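PDB 6FOP: glycoside hydrolase family 81 from Clostridium thermocellum, which probably hydrolyses beta-1,3-glucans such as laminarin for the bacterium's cellulosome, and is represented here by an engineered mutant. Local coordinates for residues F60-E65 with A125-G130; T670-V675 with Y687-S692. All blocks are in the same frame, centred on the assembly; numbering follows the deposited sequence.

The two contacts share no strand and lie on opposite sides of the chain's centre, their own centres about 46 Å apart and their nearest atoms about 28 Å. Contact 1 joins two different sheets in the N-terminal half: all three residues that meet are buried, and the chemistry is purely apolar, a leucine touching two phenylalanine rings. Contact 2 lies within a single sheet near the C-terminus, at the open end of a hairpin seated against helices. There a backbone hydrogen bond and a bridging water join the two segments, with L672 and A689 buried while Y687 is partly exposed. Sheet-to-sheet packing thus contrasts with strand-to-strand pairing.

Contact 1 (F60-E65 with A125-G130); sequences FKFKAE and ATLMKG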
loop_
_atom_site.group_PDB
_atom_site.type_symbol
_atom_site.label_atom_id
_atom_site.label_comp_id
_atom_site.label_asym_id
_atom_site.label_seq_id
_atom_site.Cartn_x
_atom_site.Cartn_y
_atom_site.Cartn_z
ATOM N N PHE A 60 15.548 -8.352 9.835
ATOM C CA PHE A 60 15.933 -9.755 10.025
ATOM C C PHE A 60 16.395 -10.381 8.730
ATOM O O PHE A 60 16.077 -9.886 7.641
ATOM C CB PHE A 60 14.735 -10.582 10.553
ATOM C CG PHE A 60 14.076 -9.996 11.763
ATOM C CD1 PHE A 60 14.571 -10.267 13.035
ATOM C CD2 PHE A 60 12.947 -9.165 11.640
ATOM C CE1 PHE A 60 13.981 -9.703 14.147
ATOM C CE2 PHE A 60 12.363 -8.600 12.752
ATOM C CZ PHE A 60 12.869 -8.896 14.022
ATOM N N LYS A 61 17.096 -11.498 8.817
ATOM C CA LYS A 61 17.324 -12.308 7.633
ATOM C C LYS A 61 17.545 -13.739 8.042
ATOM O O LYS A 61 18.371 -14.016 8.921
ATOM C CB LYS A 61 18.521 -11.803 6.822
ATOM C CG LYS A 61 18.614 -12.493 5.452
ATOM C CD LYS A 61 19.788 -12.029 4.607
ATOM C CE LYS A 61 21.081 -12.623 5.105
ATOM N NZ LYS A 61 22.219 -12.140 4.273
ATOM N N PHE A 62 16.831 -14.662 7.408
ATOM C CA PHE A 62 17.025 -16.098 7.666
ATOM C C PHE A 62 18.203 -16.593 6.839
ATOM O O PHE A 62 18.428 -16.128 5.729
ATOM C CB PHE A 62 15.756 -16.885 7.321
ATOM C CG PHE A 62 14.607 -16.589 8.251
ATOM C CD1 PHE A 62 13.768 -15.503 8.020
ATOM C CD2 PHE A 62 14.368 -17.397 9.371
ATOM C CE1 PHE A 62 12.738 -15.214 8.886
ATOM C CE2 PHE A 62 13.334 -17.095 10.242
ATOM C CZ PHE A 62 12.507 -16.013 9.985
ATOM N N LYS A 63 18.981 -17.499 7.428
ATOM C CA LYS A 63 20.128 -18.155 6.778
ATOM C C LYS A 63 20.330 -19.511 7.426
ATOM O O LYS A 63 19.640 -19.841 8.382
ATOM C CB LYS A 63 21.386 -17.283 6.852
ATOM C CG LYS A 63 21.842 -16.959 8.263
ATOM C CD LYS A 63 23.040 -16.035 8.258
ATOM C CE LYS A 63 23.574 -15.794 9.666
ATOM N NZ LYS A 63 24.647 -14.764 9.652
ATOM N N ALA A 64 21.240 -20.315 6.878
ATOM C CA ALA A 64 21.431 -21.662 7.398
ATOM C C ALA A 64 21.637 -21.720 8.927
ATOM O O ALA A 64 21.083 -22.600 9.586
ATOM C CB ALA A 64 22.558 -22.360 6.642
ATOM N N GLU A 65 22.390 -20.775 9.486
ATOM C CA GLU A 65 22.714 -20.765 10.925
ATOM C C GLU A 65 21.502 -20.400 11.794
ATOM O O GLU A 65 21.398 -20.820 12.944
ATOM C CB GLU A 65 23.852 -19.753 11.202
ATOM C CG GLU A 65 24.244 -19.630 12.677
ATOM C CD GLU A 65 25.273 -18.566 12.957
ATOM O OE1 GLU A 65 25.686 -17.836 12.025
ATOM O OE2 GLU A 65 25.656 -18.444 14.140
ATOM N N ALA A 125 10.323 -18.371 15.047
ATOM C CA ALA A 125 10.518 -16.933 15.246
ATOM C C ALA A 125 9.261 -16.156 14.877
ATOM O O ALA A 125 8.660 -16.421 13.820
ATOM C CB ALA A 125 11.675 -16.461 14.401
ATOM N N THR A 126 8.862 -15.239 15.752
ATOM C CA THR A 126 7.802 -14.281 15.454
ATOM C C THR A 126 8.462 -12.915 15.249
ATOM O O THR A 126 9.102 -12.377 16.170
ATOM C CB THR A 126 6.783 -14.185 16.593
ATOM O OG1 THR A 126 6.200 -15.469 16.799
ATOM C CG2 THR A 126 5.669 -13.181 16.306
ATOM N N LEU A 127 8.273 -12.395 14.034
ATOM C CA LEU A 127 8.790 -11.098 13.579
ATOM C C LEU A 127 7.581 -10.179 13.390
ATOM O O LEU A 127 6.571 -10.607 12.816
ATOM C CB LEU A 127 9.546 -11.245 12.284
ATOM C CG LEU A 127 10.504 -12.428 12.201
ATOM C CD1 LEU A 127 11.165 -12.447 10.827
ATOM C CD2 LEU A 127 11.527 -12.453 13.333
ATOM N N MET A 128 7.669 -8.958 13.923
ATOM C CA MET A 128 6.508 -8.075 13.926
ATOM C C MET A 128 6.861 -6.662 13.505
ATOM O O MET A 128 7.792 -6.040 14.046
ATOM C CB MET A 128 5.863 -8.081 15.302
ATOM C CG MET A 128 4.726 -7.093 15.479
ATOM S SD MET A 128 3.946 -7.467 17.035
ATOM C CE MET A 128 3.014 -5.998 17.313
ATOM N N LYS A 129 6.084 -6.164 12.550
ATOM C CA LYS A 129 6.170 -4.784 12.099
ATOM C C LYS A 129 5.497 -3.953 13.183
ATOM O O LYS A 129 4.363 -4.249 13.577
ATOM C CB LYS A 129 5.459 -4.626 10.777
ATOM C CG LYS A 129 5.354 -3.196 10.274
ATOM C CD LYS A 129 4.968 -3.128 8.798
ATOM C CE LYS A 129 6.029 -3.654 7.871
ATOM N NZ LYS A 129 7.332 -2.914 7.921
ATOM N N GLY A 130 6.169 -2.923 13.665
ATOM C CA GLY A 130 5.655 -2.140 14.759
ATOM C C GLY A 130 5.930 -2.708 16.147
ATOM O O GLY A 130 5.284 -2.288 17.116
#
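F60 and L127 face each other across two strands that run in roughly opposite directions, their CA atoms 8.1 Å apart, and the gap widens to 10.0 Å between the CA atoms of F62 and A125. That spacing is too large for backbone pairing, and no hydrogen bond crosses. This is face-to-face packing of a beta-sandwich: strand 59-63 belongs to one antiparallel sheet and strand 121-128 to another, and the contact between them is made by side chains. Strand alternation sorts the residues. F60, A125 and L127 point into the interface, whereas K61 and T126 turn away from it, and T126 OG1 is hydrogen-bonded to D113. F62 leaves its strand at a slant, but its ring swings closer and also packs on A114 and M116 of strand 111-118.

L127 is the residue both rings share. Its CG lies anti to the carbonyl carbon (chi1 -44°), and CD1 then continues the chain outward (chi2 179°) to reach F62 CE1 at 3.7 Å, meeting that ring obliquely. The same methyl also touches the other ring, with L127 CD1 3.8 Å from F60 CD2. A forked side chain suits this place because CD2 can sit over the F60 face while CD1 reaches on to F62, and the flat phenylalanines offer broad apolar surfaces without polar atoms to satisfy in the buried layer. The F60 and L127 side chains reach in from the two sheets and overlap, which leaves L127 CD2 in a CH-pi contact 3.6 Å from the centroid of the F60 ring and just 5° off its normal.

Contact 2 (T670-V675 with Y687-S692); sequences TPLYSV and YNASSS
The side chains of L672 and Y687 run alongside each other, and their backbones are joined by Y687 N giving its hydrogen to L672 O (3.0 Å, 164° at the hydrogen). From there the leucine side chain can be followed outward. Its CB rests 3.5 Å from Y687 O and 4.1 Å from Y687 CB. CG lies anti to the carbonyl carbon (chi1 -53°) and CD1 extends the chain away from CA (chi2 179°), ending at the edge of the tyrosine ring, 3.9 Å from CD2 of Y687. The short methyl of A689 adds an apolar contact, its CB 4.2 Å from L672 CD1. A branched apolar residue suits this buried spot, packed also on L506 and E509 of helix 494-511, while the partly exposed tyrosine gives it a ring edge. These residues sit at the open end of the beta hairpin formed by strands 673-678 and 681-688. A water there accepts from L672 N, donates to Y687 O and is held by the T670 hydroxyl, OG1. Beyond it, N688 makes an Asx turn, and its OD1 also accepts from S690 OG on an in-plane lone pair at 2.7 Å, while N688 ND2 donates to S692 O.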
loop_
_atom_site.group_PDB
_atom_site.type_symbol
_atom_site.label_atom_id
_atom_site.label_comp_id
_atom_site.label_asym_id
_atom_site.label_seq_id
_atom_site.Cartn_x
_atom_site.Cartn_y
_atom_site.Cartn_z
ATOM N N THR A 670 -21.625 12.374 2.909
ATOM C CA THR A 670 -21.878 11.521 1.751
ATOM C C THR A 670 -20.538 11.019 1.210
ATOM O O THR A 670 -19.524 11.658 1.447
ATOM C CB THR A 670 -22.706 12.298 0.683
ATOM O OG1 THR A 670 -23.410 11.393 -0.151
ATOM C CG2 THR A 670 -21.828 13.221 -0.136
ATOM N N PRO A 671 -20.530 9.892 0.454
ATOM C CA PRO A 671 -19.209 9.376 0.043
ATOM C C PRO A 671 -18.625 10.052 -1.194
ATOM O O PRO A 671 -17.414 10.092 -1.322
ATOM C CB PRO A 671 -19.446 7.897 -0.246
ATOM C CG PRO A 671 -20.894 7.651 -0.091
ATOM C CD PRO A 671 -21.583 8.864 0.435
ATOM N N LEU A 672 -19.458 10.567 -2.109
ATOM C CA LEU A 672 -18.963 11.078 -3.393
ATOM C C LEU A 672 -19.217 12.581 -3.438
ATOM O O LEU A 672 -20.320 13.039 -3.719
ATOM C CB LEU A 672 -19.608 10.346 -4.555
ATOM C CG LEU A 672 -19.519 8.812 -4.535
ATOM C CD1 LEU A 672 -20.237 8.236 -5.763
ATOM C CD2 LEU A 672 -18.094 8.335 -4.452
ATOM N N TYR A 673 -18.181 13.341 -3.131
ATOM C CA TYR A 673 -18.232 14.790 -3.143
ATOM C C TYR A 673 -16.826 15.345 -3.299
ATOM O O TYR A 673 -15.845 14.622 -3.133
ATOM C CB TYR A 673 -18.869 15.356 -1.875
ATOM C CG TYR A 673 -18.027 15.200 -0.617
ATOM C CD1 TYR A 673 -18.046 14.016 0.123
ATOM C CD2 TYR A 673 -17.266 16.256 -0.148
ATOM C CE1 TYR A 673 -17.285 13.892 1.289
ATOM C CE2 TYR A 673 -16.515 16.155 1.004
ATOM C CZ TYR A 673 -16.542 14.985 1.737
ATOM O OH TYR A 673 -15.806 14.949 2.900
ATOM N N SER A 674 -16.752 16.630 -3.616
ATOM C CA SER A 674 -15.522 17.421 -3.448
ATOM C C SER A 674 -15.892 18.894 -3.332
ATOM O O SER A 674 -16.922 19.339 -3.889
ATOM C CB SER A 674 -14.485 17.194 -4.559
ATOM O OG SER A 674 -13.905 15.901 -4.479
ATOM N N VAL A 675 -15.047 19.644 -2.644
ATOM C CA VAL A 675 -15.215 21.076 -2.479
ATOM C C VAL A 675 -14.010 21.779 -3.056
ATOM O O VAL A 675 -12.867 21.348 -2.866
ATOM C CB VAL A 675 -15.389 21.479 -1.003
ATOM C CG1 VAL A 675 -15.686 22.973 -0.862
ATOM C CG2 VAL A 675 -16.510 20.646 -0.365
ATOM N N TYR A 687 -21.918 13.679 -6.187
ATOM C CA TYR A 687 -22.518 12.680 -7.038
ATOM C C TYR A 687 -23.375 11.771 -6.177
ATOM O O TYR A 687 -22.907 11.229 -5.164
ATOM C CB TYR A 687 -21.500 11.850 -7.839
ATOM C CG TYR A 687 -22.238 10.998 -8.849
ATOM C CD1 TYR A 687 -22.750 11.566 -10.009
ATOM C CD2 TYR A 687 -22.547 9.675 -8.611
ATOM C CE1 TYR A 687 -23.502 10.833 -10.896
ATOM C CE2 TYR A 687 -23.306 8.933 -9.513
ATOM C CZ TYR A 687 -23.777 9.522 -10.662
ATOM O OH TYR A 687 -24.541 8.811 -11.561
ATOM N N ASN A 688 -24.633 11.600 -6.557
ATOM C CA ASN A 688 -25.540 10.655 -5.909
ATOM C C ASN A 688 -25.675 9.429 -6.777
ATOM O O ASN A 688 -26.361 9.471 -7.800
ATOM C CB ASN A 688 -26.899 11.328 -5.682
ATOM C CG ASN A 688 -27.917 10.432 -5.011
ATOM O OD1 ASN A 688 -27.654 9.262 -4.676
ATOM N ND2 ASN A 688 -29.106 10.989 -4.803
ATOM N N ALA A 689 -25.055 8.334 -6.355
ATOM C CA ALA A 689 -25.100 7.075 -7.082
ATOM C C ALA A 689 -26.292 6.198 -6.675
ATOM O O ALA A 689 -26.428 5.092 -7.178
ATOM C CB ALA A 689 -23.808 6.311 -6.877
ATOM N N SER A 690 -27.121 6.666 -5.757
ATOM C CA SER A 690 -28.266 5.872 -5.277
ATOM C C SER A 690 -29.510 6.175 -6.091
ATOM O O SER A 690 -29.542 7.137 -6.866
ATOM C CB SER A 690 -28.524 6.149 -3.798
ATOM O OG SER A 690 -29.270 7.329 -3.601
ATOM N N SER A 691 -30.553 5.380 -5.864
ATOM C CA SER A 691 -31.825 5.550 -6.548
ATOM C C SER A 691 -32.810 6.460 -5.820
ATOM O O SER A 691 -33.946 6.607 -6.278
ATOM C CB SER A 691 -32.462 4.184 -6.796
ATOM O OG SER A 691 -31.682 3.482 -7.745
ATOM N N SER A 692 -32.391 7.064 -4.710
ATOM C CA SER A 692 -33.213 8.036 -3.964
ATOM C C SER A 692 -32.501 9.380 -3.926
ATOM O O SER A 692 -31.262 9.434 -3.874
ATOM C CB SER A 692 -33.408 7.574 -2.516
ATOM O OG SER A 692 -33.957 6.276 -2.447
HETATM O O HOH W 1 -22.373 10.468 -2.521
#